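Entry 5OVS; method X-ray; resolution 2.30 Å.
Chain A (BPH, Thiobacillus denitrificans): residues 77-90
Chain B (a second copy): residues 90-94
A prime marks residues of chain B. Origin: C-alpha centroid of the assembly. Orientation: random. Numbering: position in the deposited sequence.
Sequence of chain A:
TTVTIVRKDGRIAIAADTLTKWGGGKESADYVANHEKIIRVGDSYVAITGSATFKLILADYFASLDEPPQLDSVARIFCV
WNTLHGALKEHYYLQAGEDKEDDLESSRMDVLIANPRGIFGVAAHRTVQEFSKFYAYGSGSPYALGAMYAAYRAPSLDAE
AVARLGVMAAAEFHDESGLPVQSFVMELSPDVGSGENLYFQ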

# COMPACT_ATOMS: atom_id res chain seq x y z
N ILE A 77 37.85 -5.39 20.64
CA ILE A 77 36.42 -5.65 20.81
C ILE A 77 35.71 -5.57 19.46
O ILE A 77 34.95 -6.47 19.11
N PHE A 78 35.97 -4.51 18.70
CA PHE A 78 35.35 -4.38 17.38
C PHE A 78 35.65 -5.58 16.48
O PHE A 78 34.73 -6.14 15.83
N CYS A 79 36.93 -5.96 16.44
CA CYS A 79 37.42 -7.05 15.63
C CYS A 79 36.70 -8.37 16.00
O CYS A 79 36.25 -9.11 15.12
N VAL A 80 36.58 -8.63 17.30
CA VAL A 80 35.82 -9.79 17.80
C VAL A 80 34.31 -9.71 17.47
O VAL A 80 33.69 -10.70 17.07
N TRP A 81 33.70 -8.53 17.64
CA TRP A 81 32.27 -8.41 17.33
C TRP A 81 31.96 -8.56 15.84
O TRP A 81 30.98 -9.22 15.48
N ASN A 82 32.80 -7.99 14.98
CA ASN A 82 32.62 -8.14 13.53
C ASN A 82 32.67 -9.62 13.08
O ASN A 82 31.87 -10.05 12.24
N THR A 83 33.58 -10.38 13.67
CA THR A 83 33.67 -11.82 13.42
C THR A 83 32.51 -12.57 14.06
O THR A 83 31.96 -13.49 13.46
N LEU A 84 32.14 -12.19 15.28
CA LEU A 84 30.93 -12.72 15.92
C LEU A 84 29.71 -12.55 15.01
O LEU A 84 28.86 -13.44 14.95
N HIS A 85 29.63 -11.43 14.30
CA HIS A 85 28.44 -11.13 13.51
C HIS A 85 28.18 -12.13 12.40
O HIS A 85 27.04 -12.52 12.17
N GLY A 86 29.25 -12.57 11.73
CA GLY A 86 29.12 -13.53 10.66
C GLY A 86 28.64 -14.87 11.14
O GLY A 86 27.86 -15.54 10.46
N ALA A 87 29.10 -15.26 12.33
CA ALA A 87 28.65 -16.48 13.00
C ALA A 87 27.16 -16.42 13.37
O ALA A 87 26.43 -17.38 13.16
N LEU A 88 26.71 -15.30 13.94
CA LEU A 88 25.28 -15.14 14.26
C LEU A 88 24.40 -15.46 13.05
O LEU A 88 23.48 -16.26 13.14
N LYS A 89 24.72 -14.85 11.91
CA LYS A 89 24.00 -15.10 10.67
C LYS A 89 24.18 -16.54 10.17
O LYS A 89 23.21 -17.23 9.85
N GLU A 90 25.43 -16.99 10.10
CA GLU A 90 25.75 -18.26 9.49
C GLU A 90 25.37 -19.46 10.37
O GLU A 90 24.93 -20.47 9.84
N GLU B 90 31.82 -6.66 1.54
CA GLU B 90 32.28 -8.04 1.65
C GLU B 90 32.73 -8.44 3.05
O GLU B 90 32.59 -9.61 3.41
N HIS B 91 33.26 -7.50 3.83
CA HIS B 91 33.82 -7.82 5.15
C HIS B 91 33.13 -7.13 6.32
O HIS B 91 33.07 -7.71 7.39
N TYR B 92 32.60 -5.93 6.13
CA TYR B 92 32.09 -5.15 7.25
C TYR B 92 30.56 -5.02 7.26
O TYR B 92 30.02 -4.22 8.01
N TYR B 93 29.89 -5.83 6.45
CA TYR B 93 28.42 -5.90 6.43
C TYR B 93 27.74 -4.55 6.20
O TYR B 93 26.82 -4.16 6.94
N LEU B 94 28.20 -3.84 5.17
CA LEU B 94 27.50 -2.67 4.66
C LEU B 94 26.31 -3.11 3.83
O LEU B 94 26.44 -3.99 2.98

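The contact sets one side of residues 77 to 90 of a longer helix in chain A against a short segment of chain B, and the two stretches together bury 318 Å². Tyr93′ accounts for the largest share, 109 Å², followed by Asn82 with 64 Å² and Tyr92′ with 46 Å². The nearest CA atoms are those of Asn82 and Tyr92′, 7.0 Å apart, a gap occupied by side chains and a bridging water.

Tyr93′ has a left-handed backbone (phi/psi 54/50), and its CA-to-CB bond points toward the helix. With chi1 at -44° (m) and chi2 at -84°, its ring lies along residues spaced three or four apart: Asn82, His85, Gly86 and Lys89. His85 (chi1 t, chi2 78°) also points toward the partner and presents its ring edge to the tyrosine face. The centroids are 4.7 Å apart, the planes meet at 64°, and His85 CD2 approaches Tyr93′ CG to 3.7 Å. Both His85 nitrogens are hydrogen-bonded elsewhere in the structure. At the far end of the tyrosine, the hydroxyl reaches the helix backbone: Tyr93′ OH donates a weak hydrogen bond to Asn82 O at 3.5 Å, and Tyr93′ OH lies 3.3 Å from Gly86 CA. The absence of a side chain at Gly86 matters here, because an ideally placed CB would stand 2.6 Å from Tyr93′ OH, a clash. Lys89, with chi1 m, chi2 t, chi3 p and chi4 t, borders the same ring, its NZ 3.7 Å from Tyr93′ CD1.

Asn82 starts sideways at CA-to-CB, but chi1 at -160° (t) and chi2 at 59° bring its amide nearer to chain B. The two ends of that amide have separate polar partners. Asn82 ND2 donates to His91′ O at 3.2 Å, with an N-H...acceptor angle of 156°, so the bond is well directed. Asn82 OD1 accepts from a water at 2.8 Å, and the same water O donates to Tyr92′ O at 3.0 Å, bridging side chain and opposing backbone. Asn82 OD1 also lies 3.5 Å from Tyr93′ CE2.

Tyr92′ likewise leaves its backbone sideways, and its m rotamer (chi1 -58°, chi2 -79°) carries the ring nearer the helix. Its CD1 is 3.9 Å from Asn82 ND2 and 4.3 Å from Phe78 CZ. The latter is an apolar contact at the edge of the Phe78 ring, reached through a t rotamer (chi1 174°).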

# COMPACT_ATOMS: atom_id res chain seq x y z
CB ILE A 77 35.77 -4.68 21.81
CG1 ILE A 77 36.30 -4.92 23.23
CG2 ILE A 77 34.25 -4.82 21.80
CD1 ILE A 77 36.06 -3.76 24.19
CB PHE A 78 35.77 -3.11 16.65
CG PHE A 78 35.24 -3.04 15.24
CD1 PHE A 78 33.92 -2.66 15.01
CD2 PHE A 78 36.03 -3.43 14.17
CE1 PHE A 78 33.42 -2.64 13.72
CE2 PHE A 78 35.53 -3.41 12.88
CZ PHE A 78 34.23 -3.01 12.65
CB CYS A 79 38.93 -7.16 15.83
SG CYS A 79 39.81 -8.27 14.72
CB VAL A 80 35.99 -9.96 19.33
CG1 VAL A 80 35.01 -10.98 19.91
CG2 VAL A 80 37.41 -10.37 19.68
CB TRP A 81 31.67 -7.11 17.89
CG TRP A 81 30.69 -7.40 18.95
CD1 TRP A 81 29.34 -7.16 18.92
CD2 TRP A 81 30.97 -8.01 20.21
NE1 TRP A 81 28.77 -7.58 20.10
CE2 TRP A 81 29.74 -8.11 20.91
CE3 TRP A 81 32.13 -8.48 20.83
CZ2 TRP A 81 29.65 -8.66 22.18
CZ3 TRP A 81 32.04 -9.03 22.09
CH2 TRP A 81 30.81 -9.10 22.76
CB ASN A 82 33.66 -7.30 12.77
CG ASN A 82 33.26 -7.02 11.32
OD1 ASN A 82 32.21 -6.42 11.05
ND2 ASN A 82 34.11 -7.43 10.39
CB THR A 83 34.99 -12.40 13.97
OG1 THR A 83 36.08 -11.83 13.25
CG2 THR A 83 35.02 -13.92 13.84
CB LEU A 84 30.68 -12.05 17.28
CG LEU A 84 29.32 -12.29 17.97
CD1 LEU A 84 29.09 -13.78 18.24
CD2 LEU A 84 29.23 -11.48 19.25
CB HIS A 85 28.47 -9.73 12.91
CG HIS A 85 27.19 -9.33 12.26
ND1 HIS A 85 26.08 -8.92 12.98
CD2 HIS A 85 26.82 -9.31 10.95
CE1 HIS A 85 25.09 -8.66 12.14
NE2 HIS A 85 25.51 -8.89 10.91
CB ALA A 87 29.48 -16.73 14.23
CB LEU A 88 24.97 -13.73 14.74
CG LEU A 88 25.50 -13.33 16.12
CD1 LEU A 88 25.25 -11.86 16.36
CD2 LEU A 88 24.86 -14.16 17.23
CB LYS A 89 24.48 -14.14 9.58
CG LYS A 89 24.18 -12.68 9.85
CD LYS A 89 24.98 -11.77 8.93
CE LYS A 89 24.54 -11.89 7.48
NZ LYS A 89 25.48 -11.18 6.57
CB GLU A 90 27.23 -18.32 9.14
CG GLU A 90 27.63 -19.53 8.32
CD GLU A 90 29.09 -19.51 7.85
OE1 GLU A 90 29.89 -18.67 8.34
OE2 GLU A 90 29.43 -20.34 6.98
CB GLU B 90 33.40 -8.33 0.66
CG GLU B 90 33.76 -9.82 0.62
CD GLU B 90 34.17 -10.31 -0.76
OE1 GLU B 90 34.88 -9.58 -1.48
OE2 GLU B 90 33.77 -11.45 -1.12
CB HIS B 91 35.32 -7.53 5.19
CG HIS B 91 36.09 -8.21 4.09
ND1 HIS B 91 36.14 -9.59 3.97
CD2 HIS B 91 36.80 -7.72 3.05
CE1 HIS B 91 36.87 -9.91 2.91
NE2 HIS B 91 37.27 -8.79 2.33
CB TYR B 92 32.76 -3.77 7.27
CG TYR B 92 34.27 -3.84 7.36
CD1 TYR B 92 34.89 -4.08 8.58
CD2 TYR B 92 35.07 -3.71 6.23
CE1 TYR B 92 36.27 -4.16 8.68
CE2 TYR B 92 36.45 -3.80 6.31
CZ TYR B 92 37.05 -4.02 7.54
OH TYR B 92 38.42 -4.11 7.64
CB TYR B 93 27.88 -6.58 7.69
CG TYR B 93 28.65 -7.83 8.07
CD1 TYR B 93 28.36 -9.06 7.49
CD2 TYR B 93 29.68 -7.77 9.01
CE1 TYR B 93 29.07 -10.20 7.84
CE2 TYR B 93 30.39 -8.90 9.37
CZ TYR B 93 30.09 -10.10 8.78
OH TYR B 93 30.81 -11.20 9.15
CB LEU B 94 28.43 -1.85 3.76
CG LEU B 94 27.80 -0.57 3.20
CD1 LEU B 94 27.76 0.49 4.27
CD2 LEU B 94 28.56 -0.07 1.98
O HOH W 1 30.67 -4.10 10.91